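Local coordinates for uncharacterized periplasmic protein (Bacteroides vulgatus ATCC 8482, PDB 3ELG) that is of unknown function but has a fold like that of beta-lactamase inhibitor protein and probably works in the periplasm, at residues 71-75 with 76-80; 12-15 with 16-19; 99-103 with 104-108. All coordinates share one frame; numbering follows the deposited sequence. Where two conformers were deposited one is given.

Contact 1: residues 71-75 with 76-80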
loop_
_atom_site.group_PDB
_atom_site.type_symbol
_atom_site.label_atom_id
_atom_site.label_comp_id
_atom_site.label_asym_id
_atom_site.label_seq_id
_atom_site.Cartn_x
_atom_site.Cartn_y
_atom_site.Cartn_z
ATOM N N LYS A 71 -7.830 4.090 9.231
ATOM C CA LYS A 71 -7.517 5.468 8.916
ATOM C C LYS A 71 -7.326 5.599 7.421
ATOM O O LYS A 71 -7.111 4.624 6.734
ATOM C CB LYS A 71 -6.267 5.929 9.654
ATOM C CG LYS A 71 -6.398 5.887 11.193
ATOM C CD LYS A 71 -5.165 6.500 11.874
ATOM N N SER A 72 -7.350 6.845 6.983
ATOM C CA SER A 72 -7.214 7.200 5.573
ATOM C C SER A 72 -5.772 7.057 5.103
ATOM O O SER A 72 -4.827 7.472 5.764
ATOM C CB SER A 72 -7.641 8.655 5.318
ATOM O OG SER A 72 -9.016 8.821 5.570
ATOM N N VAL A 73 -5.641 6.539 3.892
ATOM C CA VAL A 73 -4.383 6.551 3.181
ATOM C C VAL A 73 -3.900 7.999 2.975
ATOM O O VAL A 73 -4.666 8.872 2.544
ATOM C CB VAL A 73 -4.562 5.854 1.799
ATOM C CG1 VAL A 73 -3.295 5.964 0.918
ATOM C CG2 VAL A 73 -4.994 4.386 1.998
ATOM N N PRO A 74 -2.623 8.272 3.267
ATOM C CA PRO A 74 -2.186 9.626 2.895
ATOM C C PRO A 74 -2.453 9.966 1.422
ATOM O O PRO A 74 -2.180 9.178 0.519
ATOM C CB PRO A 74 -0.687 9.593 3.223
ATOM C CG PRO A 74 -0.554 8.607 4.284
ATOM C CD PRO A 74 -1.548 7.511 3.918
ATOM N N SER A 75 -2.993 11.156 1.205
ATOM C CA SER A 75 -3.546 11.514 -0.106
ATOM C C SER A 75 -2.490 11.535 -1.215
ATOM O O SER A 75 -2.800 11.379 -2.394
ATOM C CB SER A 75 -4.275 12.865 -0.027
ATOM O OG SER A 75 -3.332 13.873 0.231
ATOM N N THR A 76 -1.235 11.681 -0.836
ATOM C CA THR A 76 -0.158 11.764 -1.827
ATOM C C THR A 76 -0.047 10.504 -2.691
ATOM O O THR A 76 0.472 10.509 -3.801
ATOM C CB THR A 76 1.197 12.087 -1.141
ATOM O OG1 THR A 76 2.174 12.392 -2.140
ATOM C CG2 THR A 76 1.649 10.918 -0.292
ATOM N N PHE A 77 -0.554 9.412 -2.146
ATOM C CA PHE A 77 -0.421 8.096 -2.757
ATOM C C PHE A 77 -1.522 7.815 -3.810
ATOM O O PHE A 77 -1.445 6.865 -4.615
ATOM C CB PHE A 77 -0.468 7.024 -1.682
ATOM C CG PHE A 77 0.781 6.999 -0.770
ATOM C CD1 PHE A 77 2.036 6.749 -1.298
ATOM C CD2 PHE A 77 0.650 7.206 0.580
ATOM C CE1 PHE A 77 3.148 6.738 -0.476
ATOM C CE2 PHE A 77 1.767 7.167 1.414
ATOM C CZ PHE A 77 3.013 6.932 0.877
ATOM N N ILE A 78 -2.551 8.645 -3.758
ATOM C CA ILE A 78 -3.746 8.484 -4.612
ATOM C C ILE A 78 -3.563 9.348 -5.849
ATOM O O ILE A 78 -3.427 10.600 -5.756
ATOM C CB ILE A 78 -5.069 8.805 -3.852
ATOM C CG1 ILE A 78 -5.161 7.951 -2.590
ATOM C CG2 ILE A 78 -6.246 8.536 -4.773
ATOM C CD1 ILE A 78 -6.373 8.244 -1.779
ATOM N N PRO A 79 -3.519 8.729 -7.046
ATOM C CA PRO A 79 -3.399 9.591 -8.227
ATOM C C PRO A 79 -4.523 10.622 -8.339
ATOM O O PRO A 79 -5.662 10.365 -7.959
ATOM C CB PRO A 79 -3.443 8.607 -9.400
ATOM C CG PRO A 79 -3.013 7.345 -8.867
ATOM C CD PRO A 79 -3.427 7.304 -7.404
ATOM N N GLN A 80 -4.184 11.782 -8.897
ATOM C CA GLN A 80 -5.158 12.888 -8.967
ATOM C C GLN A 80 -6.475 12.503 -9.676
ATOM O O GLN A 80 -7.569 12.848 -9.247
ATOM C CB GLN A 80 -4.529 14.117 -9.660
ATOM C CG GLN A 80 -5.511 15.252 -9.762
#

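Contact 2: residues 12-15 with 16-19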
loop_
_atom_site.group_PDB
_atom_site.type_symbol
_atom_site.label_atom_id
_atom_site.label_comp_id
_atom_site.label_asym_id
_atom_site.label_seq_id
_atom_site.Cartn_x
_atom_site.Cartn_y
_atom_site.Cartn_z
ATOM N N LYS A 12 17.542 -4.106 6.472
ATOM C CA LYS A 12 17.249 -5.205 5.575
ATOM C C LYS A 12 16.214 -4.804 4.513
ATOM O O LYS A 12 16.020 -5.519 3.532
ATOM C CB LYS A 12 16.753 -6.446 6.335
ATOM C CG LYS A 12 17.786 -7.010 7.298
ATOM C CD LYS A 12 18.992 -7.441 6.511
ATOM N N LEU A 13 15.595 -3.650 4.695
ATOM C CA LEU A 13 14.640 -3.124 3.690
ATOM C C LEU A 13 15.421 -2.326 2.651
ATOM O O LEU A 13 16.395 -1.640 2.996
ATOM C CB LEU A 13 13.639 -2.140 4.283
ATOM C CG LEU A 13 12.433 -2.608 5.056
ATOM C CD1 LEU A 13 11.791 -1.408 5.834
ATOM C CD2 LEU A 13 11.438 -3.272 4.061
ATOM N N PRO A 14 14.957 -2.317 1.393
ATOM C CA PRO A 14 15.557 -1.391 0.411
ATOM C C PRO A 14 15.492 0.013 0.903
ATOM O O PRO A 14 14.569 0.387 1.623
ATOM C CB PRO A 14 14.683 -1.560 -0.844
ATOM C CG PRO A 14 14.041 -2.996 -0.629
ATOM C CD PRO A 14 13.847 -3.108 0.823
ATOM N N VAL A 15 16.503 0.771 0.535
ATOM C CA VAL A 15 16.590 2.154 0.982
ATOM C C VAL A 15 15.316 2.899 0.665
ATOM O O VAL A 15 14.832 3.728 1.461
ATOM C CB VAL A 15 17.796 2.849 0.383
ATOM C CG1 VAL A 15 17.663 4.367 0.586
ATOM C CG2 VAL A 15 19.107 2.271 1.041
ATOM N N ALA A 16 14.764 2.640 -0.507
ATOM C CA ALA A 16 13.583 3.416 -0.948
ATOM C C ALA A 16 12.379 3.182 -0.018
ATOM O O ALA A 16 11.557 4.086 0.191
ATOM C CB ALA A 16 13.239 3.098 -2.385
ATOM N N ALA A 17 12.298 1.966 0.525
ATOM C CA ALA A 17 11.191 1.598 1.443
ATOM C C ALA A 17 11.404 2.292 2.779
ATOM O O ALA A 17 10.460 2.849 3.365
ATOM C CB ALA A 17 11.094 0.059 1.623
ATOM N N ARG A 18 12.659 2.332 3.209
ATOM C CA ARG A 18 12.997 2.977 4.489
ATOM C C ARG A 18 12.665 4.453 4.395
ATOM O O ARG A 18 12.098 5.042 5.308
ATOM C CB ARG A 18 14.466 2.766 4.854
ATOM C CG ARG A 18 14.727 1.613 5.719
ATOM C CD ARG A 18 16.255 1.539 5.966
ATOM N NE ARG A 18 16.846 0.736 4.907
ATOM C CZ ARG A 18 18.150 0.646 4.669
ATOM N NH1 ARG A 18 19.005 1.380 5.369
ATOM N NH2 ARG A 18 18.582 -0.167 3.730
ATOM N N GLU A 19 12.996 5.048 3.253
ATOM C CA GLU A 19 12.759 6.487 3.057
ATOM C C GLU A 19 11.253 6.776 3.036
ATOM O O GLU A 19 10.767 7.758 3.643
ATOM C CB GLU A 19 13.425 6.987 1.772
ATOM C CG GLU A 19 14.959 6.995 1.808
ATOM C CD GLU A 19 15.597 8.037 2.746
ATOM O OE1 GLU A 19 14.891 8.885 3.346
ATOM O OE2 GLU A 19 16.842 8.000 2.866
#

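Contact 3: residues 99-103 with 104-108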
loop_
_atom_site.group_PDB
_atom_site.type_symbol
_atom_site.label_atom_id
_atom_site.label_comp_id
_atom_site.label_asym_id
_atom_site.label_seq_id
_atom_site.Cartn_x
_atom_site.Cartn_y
_atom_site.Cartn_z
ATOM N N GLU A 99 -3.865 -0.444 -3.225
ATOM C CA GLU A 99 -2.929 -1.371 -3.869
ATOM C C GLU A 99 -2.768 -1.020 -5.334
ATOM O O GLU A 99 -3.733 -0.737 -6.033
ATOM C CB GLU A 99 -3.359 -2.853 -3.786
ATOM C CG GLU A 99 -2.312 -3.759 -4.473
ATOM C CD GLU A 99 -2.806 -5.142 -4.961
ATOM O OE1 GLU A 99 -3.287 -5.947 -4.138
ATOM O OE2 GLU A 99 -2.650 -5.441 -6.170
ATOM N N ARG A 100 -1.535 -1.107 -5.788
ATOM C CA ARG A 100 -1.198 -0.827 -7.188
ATOM C C ARG A 100 -0.434 -2.007 -7.768
ATOM O O ARG A 100 0.370 -2.685 -7.095
ATOM C CB ARG A 100 -0.510 0.527 -7.395
ATOM C CG ARG A 100 0.845 0.569 -6.873
ATOM C CD ARG A 100 1.527 1.878 -7.196
ATOM N NE ARG A 100 2.813 1.818 -6.572
ATOM C CZ ARG A 100 3.758 2.731 -6.624
ATOM N NH1 ARG A 100 3.567 3.875 -7.257
ATOM N NH2 ARG A 100 4.903 2.496 -6.022
ATOM N N ASN A 101 -0.768 -2.283 -9.008
ATOM C CA ASN A 101 -0.097 -3.325 -9.722
ATOM C C ASN A 101 -0.042 -2.983 -11.207
ATOM O O ASN A 101 -0.412 -1.909 -11.645
ATOM C CB ASN A 101 -0.801 -4.648 -9.451
ATOM C CG ASN A 101 -2.246 -4.628 -9.855
ATOM O OD1 ASN A 101 -2.571 -4.330 -10.998
ATOM N ND2 ASN A 101 -3.136 -4.906 -8.894
ATOM N N ARG A 102 0.455 -3.914 -12.011
ATOM C CA ARG A 102 0.661 -3.607 -13.418
ATOM C C ARG A 102 -0.644 -3.305 -14.164
ATOM O O ARG A 102 -0.639 -2.774 -15.286
ATOM C CB ARG A 102 1.425 -4.757 -14.096
ATOM C CG ARG A 102 0.743 -6.116 -14.064
ATOM C CD ARG A 102 1.687 -7.199 -14.534
ATOM N NE ARG A 102 2.017 -6.984 -15.933
ATOM C CZ ARG A 102 1.308 -7.455 -16.950
ATOM N NH1 ARG A 102 0.230 -8.206 -16.728
ATOM N NH2 ARG A 102 1.697 -7.183 -18.188
ATOM N N LYS A 103 -1.752 -3.713 -13.573
ATOM C CA LYS A 103 -3.077 -3.532 -14.189
ATOM C C LYS A 103 -3.821 -2.306 -13.670
ATOM O O LYS A 103 -4.824 -1.904 -14.232
ATOM C CB LYS A 103 -3.950 -4.776 -14.008
ATOM C CG LYS A 103 -3.281 -6.032 -14.547
ATOM C CD LYS A 103 -4.208 -6.838 -15.415
ATOM C CE LYS A 103 -3.411 -7.753 -16.314
ATOM N NZ LYS A 103 -4.080 -7.991 -17.619
ATOM N N GLY A 104 -3.310 -1.702 -12.611
ATOM C CA GLY A 104 -3.938 -0.496 -12.077
ATOM C C GLY A 104 -3.927 -0.365 -10.590
ATOM O O GLY A 104 -2.984 -0.784 -9.916
ATOM N N TYR A 105 -5.038 0.183 -10.087
ATOM C CA TYR A 105 -5.206 0.550 -8.671
ATOM C C TYR A 105 -6.494 -0.030 -8.077
ATOM O O TYR A 105 -7.525 -0.189 -8.751
ATOM C CB TYR A 105 -5.226 2.056 -8.534
ATOM C CG TYR A 105 -4.005 2.775 -9.024
ATOM C CD1 TYR A 105 -3.853 3.117 -10.364
ATOM C CD2 TYR A 105 -3.006 3.121 -8.142
ATOM C CE1 TYR A 105 -2.735 3.793 -10.805
ATOM C CE2 TYR A 105 -1.895 3.790 -8.575
ATOM C CZ TYR A 105 -1.746 4.107 -9.909
ATOM O OH TYR A 105 -0.626 4.808 -10.280
ATOM N N GLU A 106 -6.394 -0.395 -6.814
ATOM C CA GLU A 106 -7.573 -0.857 -6.094
ATOM C C GLU A 106 -7.625 -0.109 -4.788
ATOM O O GLU A 106 -6.660 -0.154 -3.976
ATOM C CB GLU A 106 -7.468 -2.339 -5.794
ATOM C CG GLU A 106 -7.248 -3.208 -7.046
ATOM C CD GLU A 106 -7.022 -4.697 -6.719
ATOM O OE1 GLU A 106 -6.810 -5.070 -5.542
ATOM O OE2 GLU A 106 -7.069 -5.491 -7.666
ATOM N N LEU A 107 -8.676 0.678 -4.633
ATOM C CA LEU A 107 -8.892 1.417 -3.403
ATOM C C LEU A 107 -9.985 0.799 -2.576
ATOM O O LEU A 107 -11.077 0.590 -3.040
ATOM C CB LEU A 107 -9.268 2.851 -3.689
ATOM C CG LEU A 107 -8.153 3.808 -4.188
ATOM C CD1 LEU A 107 -7.511 3.459 -5.514
ATOM C CD2 LEU A 107 -8.644 5.235 -4.166
ATOM N N THR A 108 -9.668 0.516 -1.313
ATOM C CA THR A 108 -10.622 -0.113 -0.414
ATOM C C THR A 108 -11.139 0.887 0.595
ATOM O O THR A 108 -10.388 1.608 1.269
ATOM C CB THR A 108 -10.051 -1.326 0.328
ATOM O OG1 THR A 108 -9.473 -2.223 -0.613
ATOM C CG2 THR A 108 -11.180 -2.039 1.084
HETATM O O HOH W 1 1.230 5.318 -8.482
HETATM O O HOH W 2 -6.175 -4.340 -9.974
#

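Contact 1: residues 71-75 with 76-80
The Phe77 ring carries the methyl CG2 of its chain neighbour Thr76 over the centre of one face, 3.9 Å above the plane, while Pro74 O and Val73 CG1 approach it obliquely. The Pro74 ring runs alongside and points the same way: its CB lies 3.8 Å from Phe77 CD2, and CG and CD follow along the same CD2-CE2 bond. Val73 comes across at about a right angle, its branch CG1, in the conformer described here, 4.0 Å from Phe77 CB. With CG1 anti to the backbone N (chi1 174°), this branch lies beside the carbonyl carbon, where the chain goes on into the turn. The turn is a short 3-10 stretch in the connection from strand 63-67 to helix 80-89, within the BLIP-like, PepSY-related fold. Phe77 N donates to Pro74 O at 3.1 Å and Ile78 N to Ser75 O at 3.1 Å, the i to i+3 bonds that define it. Proline suits the start of the turn, where no amide hydrogen is needed, while its carbonyl accepts from Phe77 N. Ser75 and Thr76, both exposed, suit the outer side of the turn, Thr76 also lending its methyl to the ring, whereas buried Phe77 turns inward to meet Trp63 edge-to-face and the ring of His24. Pro79, at the N-cap position of helix 80-89, has its carbonyl oxygen bonded to Ser83 OG.

Contact 2: residues 12-15 with 16-19
Leu13 O is gripped by two nitrogens of Arg18, side-on: NH2 donates to Leu13 O at 2.7 Å and NE to the same Leu13 O at 3.1 Å. This is the N-terminal end of helix 15-24 in the BLIP-like fold, with Pro14 at the N-cap position and an arginine four residues after the cap folded back over the residue before it. The two bonds differ in kind. NH2 lies nearly in line with the carbonyl bond, whereas NE sits above the carbonyl plane and makes a more bent N-H...O angle of 136°. Leu13 O is nevertheless close to the guanidinium plane for both, so the pair fixes the rotation of the flat group. A bend at chi3 (-89°) swings the guanidinium back toward the start of the helix, and Val15 CG2 then rests over one of its faces, 3.7 Å from Arg18 NH2. Arginine fits here because its long arm can pack along apolar neighbours while its end serves a carbonyl preceding the helix.

Pro14 O accepts from Arg18 N and, weakly, from Ala17 N, which opens the helical bonding. Proline's restricted phi is compatible with the extended cap conformation; it has no side-chain acceptor, and its carbonyl does the accepting. Beneath, Leu13 sends CD2 to Ala17 CB at 4.1 Å, both residues buried; the small alanine lets the helix lie close to the leucine, which also meets Tyr45 and Val47 of strand 43-49. On the outer side Val15 and Glu19 stand one helical turn apart, and Glu19 N donates to Val15 O at 2.9 Å.

Contact 3: residues 99-103 with 104-108
Strands 99-101 and 104-108 run antiparallel and join through a type I beta turn from Asn101 to Gly104: Glu99 and Glu106 form one hydrogen-bonded pair, Asn101 and Gly104 the other, with Arg100 and Tyr105 as the non-hydrogen-bonded pair between them. On one face Arg100 CB packs 3.7 Å from Tyr105 CD2, and the two side chains continue side by side. Water 1 lies in the planes of both the guanidinium and the ring, accepting from Arg100 NH1 and lying 2.6 Å from Tyr105 OH. The arginine reaches further, with NE bonded to Trp63 O and a cation-pi contact with that tryptophan, so it ties this hairpin to strand 63-67.

On the other face Asn101 organises the turn. With chi1 at 59° its amide curls over the backbone, and OD1 accepts from Lys103 N at 2.8 Å, an Asx turn; a weak bond from Gly104 N joins it. In the Glu99 conformer described here, Asn101 ND2 donates to Glu99 OE2 at 2.8 Å, in the amide plane but on the anti side of OE2 and 25° out of the carboxylate plane. ND2 also donates to water 2, which in turn donates to Glu106 OE2. Glycine suits position 104 because at its backbone angles a CB would be jammed against Lys103 O. In that same conformer Glu99 and Glu106 lie side by side and point the same way, their carboxylates turned 35° against each other and Glu99 OE1 3.9 Å from Glu106 OE1; Glu114 brings a third carboxylate near Glu106. Such a cluster would tend to raise the pKa values, an effect that the Asn101 amide and water 2 probably offset in part.

Contacts 1 and 3 belong to the same part of the fold and touch, Pro79 CG packing 3.6 Å from Tyr105 CZ and Ile78 CG2 against Leu107 CD2; contact 2 stands apart, its centre about 20 Å from that of contact 1 and about 21 Å from that of contact 3. Contacts 1 and 2 are both partly buried and both lead into a helix with proline at the N-cap position, yet contact 1 rests on aromatic and apolar packing, whereas contact 2 adds an arginine clasp on a carbonyl. Contact 3, a surface hairpin, relies on strand pairing, carboxylates, an amide and waters and, on one face, an arginine packed along a tyrosine. Trp63 meets residues of contacts 1 and 3.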